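Local coordinates for amino acid adenylation domain-containing protein (Bacillus stratosphericus LAMA 585, PDB 6ULY) that selects an alpha-keto acid and probably activates it as an acyl adenylate for a module of nonribosomal depsipeptide synthesis, at residues Q252-L257 and A276-Y281; A270-F275 and E303-K308; T58-L63 and W86-G91. One frame throughout, in Å; residues are numbered along the deposited sequence.

Interaction 1. Residues Q252-L257 and A276-Y281; sequences QPLRWL and AMINDY. With SO4 (sulfate ion), chain N; SO4 (sulfate ion), chain O.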
loop_
_atom_site.group_PDB
_atom_site.type_symbol
_atom_site.label_atom_id
_atom_site.label_comp_id
_atom_site.label_asym_id
_atom_site.label_seq_id
_atom_site.Cartn_x
_atom_site.Cartn_y
_atom_site.Cartn_z
ATOM N N GLN A 252 15.118 -0.083 30.165
ATOM C CA GLN A 252 15.056 -0.856 31.408
ATOM C C GLN A 252 13.596 -1.162 31.708
ATOM O O GLN A 252 12.939 -0.453 32.481
ATOM C CB GLN A 252 15.703 -0.093 32.570
ATOM C CG GLN A 252 17.095 0.460 32.281
ATOM C CD GLN A 252 18.163 -0.617 32.245
ATOM O OE1 GLN A 252 18.037 -1.656 32.895
ATOM N NE2 GLN A 252 19.224 -0.373 31.479
ATOM N N PRO A 253 13.049 -2.221 31.108
ATOM C CA PRO A 253 11.617 -2.510 31.297
ATOM C C PRO A 253 11.179 -2.578 32.753
ATOM O O PRO A 253 10.036 -2.213 33.062
ATOM C CB PRO A 253 11.445 -3.864 30.595
ATOM C CG PRO A 253 12.517 -3.882 29.553
ATOM C CD PRO A 253 13.685 -3.155 30.161
ATOM N N LEU A 254 12.044 -3.031 33.661
ATOM C CA LEU A 254 11.650 -3.124 35.063
ATOM C C LEU A 254 11.324 -1.766 35.667
ATOM O O LEU A 254 10.715 -1.715 36.741
ATOM C CB LEU A 254 12.747 -3.804 35.879
ATOM C CG LEU A 254 12.893 -5.313 35.668
ATOM C CD1 LEU A 254 13.997 -5.860 36.559
ATOM C CD2 LEU A 254 11.580 -6.048 35.923
ATOM N N ARG A 255 11.706 -0.670 35.009
ATOM C CA ARG A 255 11.275 0.645 35.464
ATOM C C ARG A 255 9.760 0.749 35.531
ATOM O O ARG A 255 9.227 1.483 36.371
ATOM C CB ARG A 255 11.833 1.724 34.543
ATOM C CG ARG A 255 13.277 2.025 34.812
ATOM C CD ARG A 255 13.881 2.922 33.761
ATOM N NE ARG A 255 15.280 3.173 34.067
ATOM C CZ ARG A 255 16.165 3.668 33.211
ATOM N NH1 ARG A 255 15.806 3.966 31.970
ATOM N NH2 ARG A 255 17.418 3.856 33.604
ATOM N N TRP A 256 9.049 0.050 34.645
ATOM C CA TRP A 256 7.596 -0.005 34.747
ATOM C C TRP A 256 7.181 -0.388 36.161
ATOM O O TRP A 256 6.330 0.265 36.775
ATOM C CB TRP A 256 7.040 -1.006 33.731
ATOM C CG TRP A 256 5.607 -0.791 33.333
ATOM C CD1 TRP A 256 4.810 0.276 33.641
ATOM C CD2 TRP A 256 4.803 -1.674 32.538
ATOM N NE1 TRP A 256 3.562 0.108 33.093
ATOM C CE2 TRP A 256 3.531 -1.080 32.409
ATOM C CE3 TRP A 256 5.034 -2.912 31.928
ATOM C CZ2 TRP A 256 2.497 -1.680 31.693
ATOM C CZ3 TRP A 256 4.005 -3.507 31.219
ATOM C CH2 TRP A 256 2.753 -2.889 31.106
ATOM N N LEU A 257 7.784 -1.449 36.698
ATOM C CA LEU A 257 7.474 -1.854 38.064
ATOM C C LEU A 257 7.806 -0.741 39.052
ATOM O O LEU A 257 6.966 -0.356 39.873
ATOM C CB LEU A 257 8.229 -3.137 38.414
ATOM C CG LEU A 257 7.944 -4.340 37.510
ATOM C CD1 LEU A 257 8.555 -5.604 38.103
ATOM C CD2 LEU A 257 6.453 -4.526 37.282
ATOM N N ALA A 276 5.498 -9.111 27.686
ATOM C CA ALA A 276 6.474 -10.160 27.418
ATOM C C ALA A 276 7.878 -9.719 27.809
ATOM O O ALA A 276 8.674 -10.529 28.295
ATOM C CB ALA A 276 6.425 -10.553 25.944
ATOM N N MET A 277 8.202 -8.440 27.602
ATOM C CA MET A 277 9.514 -7.943 28.003
ATOM C C MET A 277 9.713 -8.088 29.506
ATOM O O MET A 277 10.777 -8.521 29.960
ATOM C CB MET A 277 9.681 -6.481 27.579
ATOM C CG MET A 277 9.877 -6.275 26.089
ATOM S SD MET A 277 10.085 -4.539 25.630
ATOM C CE MET A 277 11.774 -4.245 26.137
ATOM N N ILE A 278 8.694 -7.738 30.296
ATOM C CA ILE A 278 8.788 -7.889 31.746
ATOM C C ILE A 278 8.972 -9.356 32.117
ATOM O O ILE A 278 9.766 -9.694 33.003
ATOM C CB ILE A 278 7.548 -7.281 32.428
ATOM C CG1 ILE A 278 7.493 -5.768 32.196
ATOM C CG2 ILE A 278 7.550 -7.583 33.921
ATOM C CD1 ILE A 278 8.478 -4.977 33.035
ATOM N N ASN A 279 8.245 -10.252 31.443
ATOM C CA ASN A 279 8.379 -11.676 31.732
ATOM C C ASN A 279 9.800 -12.171 31.490
ATOM O O ASN A 279 10.226 -13.156 32.105
ATOM C CB ASN A 279 7.392 -12.483 30.889
ATOM C CG ASN A 279 5.952 -12.239 31.292
ATOM O OD1 ASN A 279 5.679 -11.733 32.379
ATOM N ND2 ASN A 279 5.022 -12.606 30.420
ATOM N N ASP A 280 10.547 -11.513 30.601
ATOM C CA ASP A 280 11.927 -11.913 30.352
ATOM C C ASP A 280 12.838 -11.644 31.541
ATOM O O ASP A 280 13.992 -12.083 31.524
ATOM C CB ASP A 280 12.483 -11.189 29.123
ATOM C CG ASP A 280 11.813 -11.620 27.829
ATOM O OD1 ASP A 280 11.300 -12.759 27.759
ATOM O OD2 ASP A 280 11.809 -10.813 26.874
ATOM N N TYR A 281 12.354 -10.935 32.562
ATOM C CA TYR A 281 13.148 -10.552 33.721
ATOM C C TYR A 281 12.712 -11.289 34.985
ATOM O O TYR A 281 12.772 -10.731 36.082
ATOM C CB TYR A 281 13.059 -9.043 33.953
ATOM C CG TYR A 281 13.794 -8.196 32.943
ATOM C CD1 TYR A 281 15.062 -7.695 33.216
ATOM C CD2 TYR A 281 13.215 -7.880 31.721
ATOM C CE1 TYR A 281 15.738 -6.912 32.295
ATOM C CE2 TYR A 281 13.881 -7.099 30.795
ATOM C CZ TYR A 281 15.142 -6.619 31.085
ATOM O OH TYR A 281 15.806 -5.842 30.164
HETATM S S SO4 N . 19.246 4.557 30.552
HETATM O O1 SO4 N . 17.857 4.387 30.235
HETATM O O2 SO4 N . 19.955 4.984 29.377
HETATM O O3 SO4 N . 19.383 5.551 31.581
HETATM O O4 SO4 N . 19.790 3.309 31.014
HETATM S S SO4 O . 17.872 5.788 36.913
HETATM O O1 SO4 O . 16.477 5.746 36.580
HETATM O O2 SO4 O . 18.484 4.537 36.566
HETATM O O3 SO4 O . 18.508 6.851 36.186
HETATM O O4 SO4 O . 18.020 6.017 38.321
#
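Pro253 presents its ring to Met277, Ile278 and Tyr281, and apolar packing of this kind carries the contact; no hydrogen bond joins the two segments. Met277 bends at its last torsion (chi3 76°), which sets its methyl CE 3.5 Å from Pro253 CG, the two side chains crossing at about a right angle. Tyr281 meets the same ring with its outer half: CE2 lies 3.7 Å from Pro253 CG, and OH 3.4 Å from Pro253 CD. Leu254 crosses the tyrosine obliquely, CD2 3.9 Å from Tyr281 CB and CD1 4.0 Å from Tyr281 CD1. Ile278 lies between Pro253 and Trp256, with CG1 3.8 Å from Trp256 CE3 at the edge of the indole and CD1 3.2 Å from the carbonyl Pro253 O.

Backbone hydrogen bonds form a type I turn from Gln252 to Arg255, and Pro253 O accepts the N-H of Trp256. Arg255 has contacts of its own. Gln252 CG covers one face of its guanidinium, NH1 donates to O1 of a sulfate at 2.7 Å (159°) and also bonds Asp248 O, and NH2 reaches O2 of a second sulfate; both ions probably come from the crystallisation liquor.

The contact joins the region leading into helix 255-262 to the last turn of helix 272-279. Helices 282-285 and 307-317 pack on Ile278, and helix 560-570 touches Met277.

Interaction 2. Residues A270-F275 and E303-K308; sequences APNFAF and EAVVPK. With QA7 (5'-O-{(S)-hydroxy[(4-methyl-2-oxopentanoyl)oxy]phosphoryl}adenosine), chain C; SO4 (sulfate ion), chain P.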
loop_
_atom_site.group_PDB
_atom_site.type_symbol
_atom_site.label_atom_id
_atom_site.label_comp_id
_atom_site.label_asym_id
_atom_site.label_seq_id
_atom_site.Cartn_x
_atom_site.Cartn_y
_atom_site.Cartn_z
ATOM N N ALA A 270 -0.036 -0.965 27.987
ATOM C CA ALA A 270 1.048 -1.217 27.050
ATOM C C ALA A 270 0.574 -2.266 26.045
ATOM O O ALA A 270 -0.361 -3.020 26.332
ATOM C CB ALA A 270 2.314 -1.706 27.773
ATOM N N PRO A 271 1.192 -2.322 24.865
ATOM C CA PRO A 271 0.961 -3.463 23.973
ATOM C C PRO A 271 1.522 -4.738 24.583
ATOM O O PRO A 271 2.280 -4.724 25.554
ATOM C CB PRO A 271 1.696 -3.080 22.682
ATOM C CG PRO A 271 1.866 -1.586 22.759
ATOM C CD PRO A 271 2.004 -1.275 24.220
ATOM N N ASN A 272 1.142 -5.863 23.980
ATOM C CA ASN A 272 1.483 -7.157 24.563
ATOM C C ASN A 272 2.991 -7.349 24.699
ATOM O O ASN A 272 3.440 -8.088 25.582
ATOM C CB ASN A 272 0.881 -8.280 23.720
ATOM C CG ASN A 272 0.970 -9.629 24.401
ATOM O OD1 ASN A 272 0.214 -9.916 25.332
ATOM N ND2 ASN A 272 1.894 -10.465 23.940
ATOM N N PHE A 273 3.787 -6.698 23.843
ATOM C CA PHE A 273 5.232 -6.912 23.877
ATOM C C PHE A 273 5.827 -6.459 25.205
ATOM O O PHE A 273 6.770 -7.077 25.715
ATOM C CB PHE A 273 5.912 -6.183 22.710
ATOM C CG PHE A 273 6.044 -4.692 22.907
ATOM C CD1 PHE A 273 5.140 -3.825 22.325
ATOM C CD2 PHE A 273 7.082 -4.159 23.659
ATOM C CE1 PHE A 273 5.256 -2.457 22.502
ATOM C CE2 PHE A 273 7.198 -2.796 23.839
ATOM C CZ PHE A 273 6.282 -1.944 23.260
ATOM N N ALA A 274 5.299 -5.374 25.775
ATOM C CA ALA A 274 5.830 -4.881 27.039
ATOM C C ALA A 274 5.624 -5.902 28.148
ATOM O O ALA A 274 6.508 -6.106 28.988
ATOM C CB ALA A 274 5.176 -3.549 27.402
ATOM N N PHE A 275 4.463 -6.562 28.163
ATOM C CA PHE A 275 4.236 -7.618 29.141
ATOM C C PHE A 275 5.226 -8.755 28.942
ATOM O O PHE A 275 5.757 -9.308 29.914
ATOM C CB PHE A 275 2.802 -8.134 29.040
ATOM C CG PHE A 275 1.760 -7.104 29.385
ATOM C CD1 PHE A 275 1.374 -6.149 28.455
ATOM C CD2 PHE A 275 1.158 -7.096 30.634
ATOM C CE1 PHE A 275 0.419 -5.203 28.768
ATOM C CE2 PHE A 275 0.199 -6.149 30.951
ATOM C CZ PHE A 275 -0.172 -5.204 30.016
ATOM N N GLU A 303 -1.939 -4.740 19.866
ATOM C CA GLU A 303 -1.519 -5.894 19.081
ATOM C C GLU A 303 -2.091 -7.147 19.732
ATOM O O GLU A 303 -2.814 -7.081 20.731
ATOM C CB GLU A 303 0.008 -5.960 18.964
ATOM C CG GLU A 303 0.746 -6.007 20.298
ATOM C CD GLU A 303 2.258 -5.991 20.129
ATOM O OE1 GLU A 303 2.975 -6.388 21.073
ATOM O OE2 GLU A 303 2.731 -5.583 19.048
ATOM N N ALA A 304 -1.756 -8.297 19.156
ATOM C CA ALA A 304 -2.309 -9.557 19.627
ATOM C C ALA A 304 -2.002 -9.759 21.105
ATOM O O ALA A 304 -0.846 -9.679 21.532
ATOM C CB ALA A 304 -1.745 -10.717 18.808
ATOM N N VAL A 305 -3.049 -10.019 21.883
ATOM C CA VAL A 305 -2.918 -10.310 23.307
ATOM C C VAL A 305 -2.744 -11.818 23.445
ATOM O O VAL A 305 -3.655 -12.588 23.131
ATOM C CB VAL A 305 -4.134 -9.812 24.099
ATOM C CG1 VAL A 305 -3.962 -10.099 25.590
ATOM C CG2 VAL A 305 -4.347 -8.323 23.862
ATOM N N VAL A 306 -1.573 -12.237 23.907
ATOM C CA VAL A 306 -1.225 -13.659 23.986
ATOM C C VAL A 306 -1.649 -14.172 25.353
ATOM O O VAL A 306 -1.220 -13.617 26.378
ATOM C CB VAL A 306 0.276 -13.874 23.757
ATOM C CG1 VAL A 306 0.603 -15.358 23.781
ATOM C CG2 VAL A 306 0.709 -13.244 22.438
ATOM N N PRO A 307 -2.478 -15.224 25.428
ATOM C CA PRO A 307 -2.888 -15.733 26.747
ATOM C C PRO A 307 -1.725 -16.079 27.663
ATOM O O PRO A 307 -1.719 -15.683 28.836
ATOM C CB PRO A 307 -3.725 -16.970 26.391
ATOM C CG PRO A 307 -4.252 -16.691 25.023
ATOM C CD PRO A 307 -3.187 -15.900 24.324
ATOM N N LYS A 308 -0.736 -16.818 27.163
ATOM C CA LYS A 308 0.353 -17.246 28.032
ATOM C C LYS A 308 1.247 -16.088 28.457
ATOM O O LYS A 308 1.945 -16.204 29.468
ATOM C CB LYS A 308 1.173 -18.334 27.339
ATOM C CG LYS A 308 0.488 -19.694 27.363
ATOM C CD LYS A 308 1.312 -20.765 26.666
ATOM C CE LYS A 308 0.766 -22.155 26.962
ATOM N NZ LYS A 308 1.504 -23.226 26.237
HETATM C C01 QA7 C . -6.294 -0.322 22.614
HETATM C C02 QA7 C . -5.381 0.619 21.923
HETATM C C03 QA7 C . -5.776 2.039 22.223
HETATM C C04 QA7 C . -5.373 0.178 20.495
HETATM C C05 QA7 C . -5.374 1.232 19.434
HETATM C C06 QA7 C . -4.350 1.176 18.349
HETATM C C10 QA7 C . -4.732 -0.249 15.206
HETATM C C11 QA7 C . -4.539 -1.551 14.809
HETATM C C12 QA7 C . -5.941 -2.288 14.712
HETATM C C13 QA7 C . -5.675 -3.463 14.930
HETATM C C14 QA7 C . -4.340 -3.492 15.893
HETATM C C16 QA7 C . -5.058 -3.019 18.113
HETATM C C18 QA7 C . -5.294 -4.974 18.931
HETATM C C19 QA7 C . -5.509 -6.128 19.678
HETATM C C21 QA7 C . -4.948 -7.382 17.919
HETATM C C23 QA7 C . -4.895 -5.112 17.670
HETATM N N15 QA7 C . -4.744 -3.872 17.186
HETATM N N17 QA7 C . -5.397 -3.672 19.186
HETATM N N20 QA7 C . -5.334 -7.285 19.139
HETATM N N22 QA7 C . -4.727 -6.352 17.186
HETATM N N24 QA7 C . -5.938 -6.013 21.005
HETATM O O07 QA7 C . -4.368 2.018 17.294
HETATM O O09 QA7 C . -3.551 0.459 15.272
HETATM O O25 QA7 C . -3.846 -2.338 15.875
HETATM O O26 QA7 C . -5.261 -4.236 13.786
HETATM O O27 QA7 C . -6.724 -2.089 13.443
HETATM O O28 QA7 C . -2.308 2.467 16.156
HETATM O O29 QA7 C . -4.200 2.734 14.999
HETATM O O30 QA7 C . -3.539 0.398 18.426
HETATM O O31 QA7 C . -6.177 2.034 19.440
HETATM P P08 QA7 C . -3.578 1.888 15.924
HETATM S S SO4 P . 0.566 -8.491 16.150
HETATM O O1 SO4 P . -0.627 -7.754 16.312
HETATM O O2 SO4 P . 0.639 -8.928 14.809
HETATM O O3 SO4 P . 1.701 -7.699 16.433
HETATM O O4 SO4 P . 0.579 -9.628 16.986
HETATM O O HOH W 1 -1.542 -5.636 22.973
#
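Glu303 reaches the first turn of helix 272-279, where OE1 accepts a weak, bent hydrogen bond from Phe273 N (2.9 Å, 129°). The same oxygen lies at the edge of the Phe273 ring, in its plane, with the carboxylate turned 77° from the ring. A negative group at a helix start is probably stabilised by the helix dipole. Asn272 works in the other direction: CG is anti to the backbone N (chi1 -169°), which carries the amide toward Val306; OD1 takes a weak bond from Val306 N at 3.3 Å. Its ND2 sits 3.4 Å from Val306 CG2, and its CB presses on Ala304 O at 3.1 Å. A water accepts from Glu303 N and, weakly, from Asn272 N.

Further out, Gln565 bonds to Asn272 ND2 and to Ala304 O, while Asn300 donates to Asn272 OD1. Glu303 and Ala304 belong to the pocket of the keto acyl adenylate: Glu303 O lies 3.0 Å from adenine N20 of the ligand. Ala304 N also donates to a sulfate.

Parallel strands 267-270 and 297-301, bonded through Ala270 and Ile299, lead into the two segments; Val306 is the N-cap residue of helix 307-317, and helix 560-570 packs on Asn272, Phe273 and Glu303.

Interaction 3. Residues T58-L63 and W86-G91; sequences TGLRAL and WACVLG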
loop_
_atom_site.group_PDB
_atom_site.type_symbol
_atom_site.label_atom_id
_atom_site.label_comp_id
_atom_site.label_asym_id
_atom_site.label_seq_id
_atom_site.Cartn_x
_atom_site.Cartn_y
_atom_site.Cartn_z
ATOM N N THR A 58 0.851 32.196 23.295
ATOM C CA THR A 58 1.342 33.519 22.922
ATOM C C THR A 58 2.386 33.419 21.821
ATOM O O THR A 58 2.362 34.192 20.855
ATOM C CB THR A 58 1.932 34.229 24.141
ATOM O OG1 THR A 58 0.902 34.470 25.108
ATOM C CG2 THR A 58 2.569 35.551 23.728
ATOM N N GLY A 59 3.320 32.479 21.957
ATOM C CA GLY A 59 4.363 32.340 20.956
ATOM C C GLY A 59 3.835 31.837 19.627
ATOM O O GLY A 59 4.254 32.309 18.567
ATOM N N LEU A 60 2.908 30.876 19.662
ATOM C CA LEU A 60 2.349 30.350 18.419
ATOM C C LEU A 60 1.627 31.441 17.639
ATOM O O LEU A 60 1.791 31.553 16.418
ATOM C CB LEU A 60 1.404 29.185 18.718
ATOM C CG LEU A 60 2.045 27.959 19.374
ATOM C CD1 LEU A 60 1.009 26.883 19.634
ATOM C CD2 LEU A 60 3.181 27.413 18.521
ATOM N N ARG A 61 0.831 32.264 18.327
ATOM C CA ARG A 61 0.167 33.370 17.646
ATOM C C ARG A 61 1.173 34.413 17.177
ATOM O O ARG A 61 0.945 35.076 16.158
ATOM C CB ARG A 61 -0.884 33.995 18.564
ATOM C CG ARG A 61 -2.177 33.196 18.614
ATOM C CD ARG A 61 -3.156 33.723 19.644
ATOM N NE ARG A 61 -4.456 33.069 19.520
ATOM C CZ ARG A 61 -5.380 33.036 20.474
ATOM N NH1 ARG A 61 -5.156 33.614 21.646
ATOM N NH2 ARG A 61 -6.530 32.412 20.259
ATOM N N ALA A 62 2.292 34.562 17.890
ATOM C CA ALA A 62 3.342 35.462 17.425
ATOM C C ALA A 62 3.953 34.976 16.118
ATOM O O ALA A 62 4.438 35.787 15.319
ATOM C CB ALA A 62 4.425 35.605 18.492
ATOM N N LEU A 63 3.941 33.665 15.881
ATOM C CA LEU A 63 4.447 33.096 14.638
ATOM C C LEU A 63 3.409 33.094 13.525
ATOM O O LEU A 63 3.705 32.611 12.428
ATOM C CB LEU A 63 4.947 31.672 14.888
ATOM C CG LEU A 63 6.124 31.590 15.863
ATOM C CD1 LEU A 63 6.420 30.154 16.266
ATOM C CD2 LEU A 63 7.360 32.239 15.257
ATOM N N TRP A 86 -2.046 21.391 24.257
ATOM C CA TRP A 86 -3.127 22.181 24.825
ATOM C C TRP A 86 -3.065 23.634 24.380
ATOM O O TRP A 86 -4.112 24.269 24.217
ATOM C CB TRP A 86 -3.098 22.058 26.339
ATOM C CG TRP A 86 -3.595 20.722 26.784
ATOM C CD1 TRP A 86 -2.852 19.682 27.251
ATOM C CD2 TRP A 86 -4.955 20.274 26.778
ATOM N NE1 TRP A 86 -3.666 18.617 27.551
ATOM C CE2 TRP A 86 -4.962 18.955 27.268
ATOM C CE3 TRP A 86 -6.168 20.865 26.415
ATOM C CZ2 TRP A 86 -6.133 18.217 27.403
ATOM C CZ3 TRP A 86 -7.328 20.131 26.551
ATOM C CH2 TRP A 86 -7.304 18.822 27.042
ATOM N N ALA A 87 -1.866 24.169 24.146
ATOM C CA ALA A 87 -1.776 25.469 23.492
ATOM C C ALA A 87 -2.536 25.455 22.171
ATOM O O ALA A 87 -3.299 26.381 21.867
ATOM C CB ALA A 87 -0.311 25.845 23.273
ATOM N N CYS A 88 -2.353 24.395 21.378
ATOM C CA CYS A 88 -3.066 24.279 20.111
ATOM C C CYS A 88 -4.571 24.171 20.329
ATOM O O CYS A 88 -5.358 24.808 19.620
ATOM C CB CYS A 88 -2.548 23.067 19.337
ATOM S SG CYS A 88 -0.865 23.237 18.709
ATOM N N VAL A 89 -4.990 23.354 21.294
ATOM C CA VAL A 89 -6.404 23.286 21.652
ATOM C C VAL A 89 -6.946 24.672 21.981
ATOM O O VAL A 89 -8.047 25.039 21.560
ATOM C CB VAL A 89 -6.605 22.312 22.827
ATOM C CG1 VAL A 89 -8.009 22.459 23.408
ATOM C CG2 VAL A 89 -6.346 20.884 22.374
ATOM N N LEU A 90 -6.187 25.463 22.745
ATOM C CA LEU A 90 -6.663 26.795 23.115
ATOM C C LEU A 90 -6.757 27.702 21.895
ATOM O O LEU A 90 -7.708 28.481 21.765
ATOM C CB LEU A 90 -5.741 27.421 24.168
ATOM C CG LEU A 90 -5.750 26.787 25.556
ATOM C CD1 LEU A 90 -4.775 27.512 26.470
ATOM C CD2 LEU A 90 -7.152 26.796 26.148
ATOM N N GLY A 91 -5.789 27.615 20.995
ATOM C CA GLY A 91 -5.776 28.478 19.836
ATOM C C GLY A 91 -6.628 28.019 18.676
ATOM O O GLY A 91 -6.706 28.726 17.668
HETATM O O HOH W 2 -6.634 31.151 17.587
#
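Helix 78-91 is the helix of a beta-alpha-beta crossover between the adjacent parallel strands 70-74 and 94-97, and helix 46-62 packs on it in the layered alpha/beta N-terminal domain of the ANL fold. Leu60 and Arg61 of helix 46-62 face Ala87, Cys88 and Gly91 of helix 78-91. The segments cross at -62° with their axes 10.3 Å apart at closest approach; they touch through a few residues, and the helices meet again through Leu49, Ala53 and Val56.

Leu60 carries the apolar half. CG is anti to the carbonyl carbon (chi1 -63°), and chi2 of 179° puts the methyl CD1 4.0 Å from Ala87 CB. The same methyl is 4.2 Å from Cys88 SG, and therefore lies against two consecutive residues. Leu65, Met156 and Leu127 pack around Leu60. These distances describe ordinary van der Waals packing, and no direct hydrogen bond crosses between the segments.

Arg61 supplies the polar half, beside the last residues of the segment, Leu90 and Gly91. Its chain is extended from CG to NE, and the guanidinium lies obliquely beside Gly91, with NH2 4.0 Å from Gly91 CA. NH1 is engaged elsewhere, in a salt bridge with Asp162 and a hydrogen bond to Ala164 O. In the guanidinium plane, at its edge, a water accepts a hydrogen bond from Arg61 NH2 at 3.0 Å.

Interactions 1 and 2 are neighbours, their centres 13 Å apart, and share helix 272-279: its start belongs to interaction 2 and its end to interaction 1. Trp256 links them directly, since its CH2 lies 3.6 Å from Ala270 CB and 3.9 Å from Phe275 CZ. Their segments alternate along the chain, which interlocks the two contacts in sequence. Interaction 2 borders the adenylate itself, whereas in interaction 1 the side chain of Trp256 is about 13 Å from that ligand. Interaction 3 stands apart: its centre is about 38 Å from each of the others, and it is complete in sequence before either opens. All three belong to the AMP-binding part of the chain.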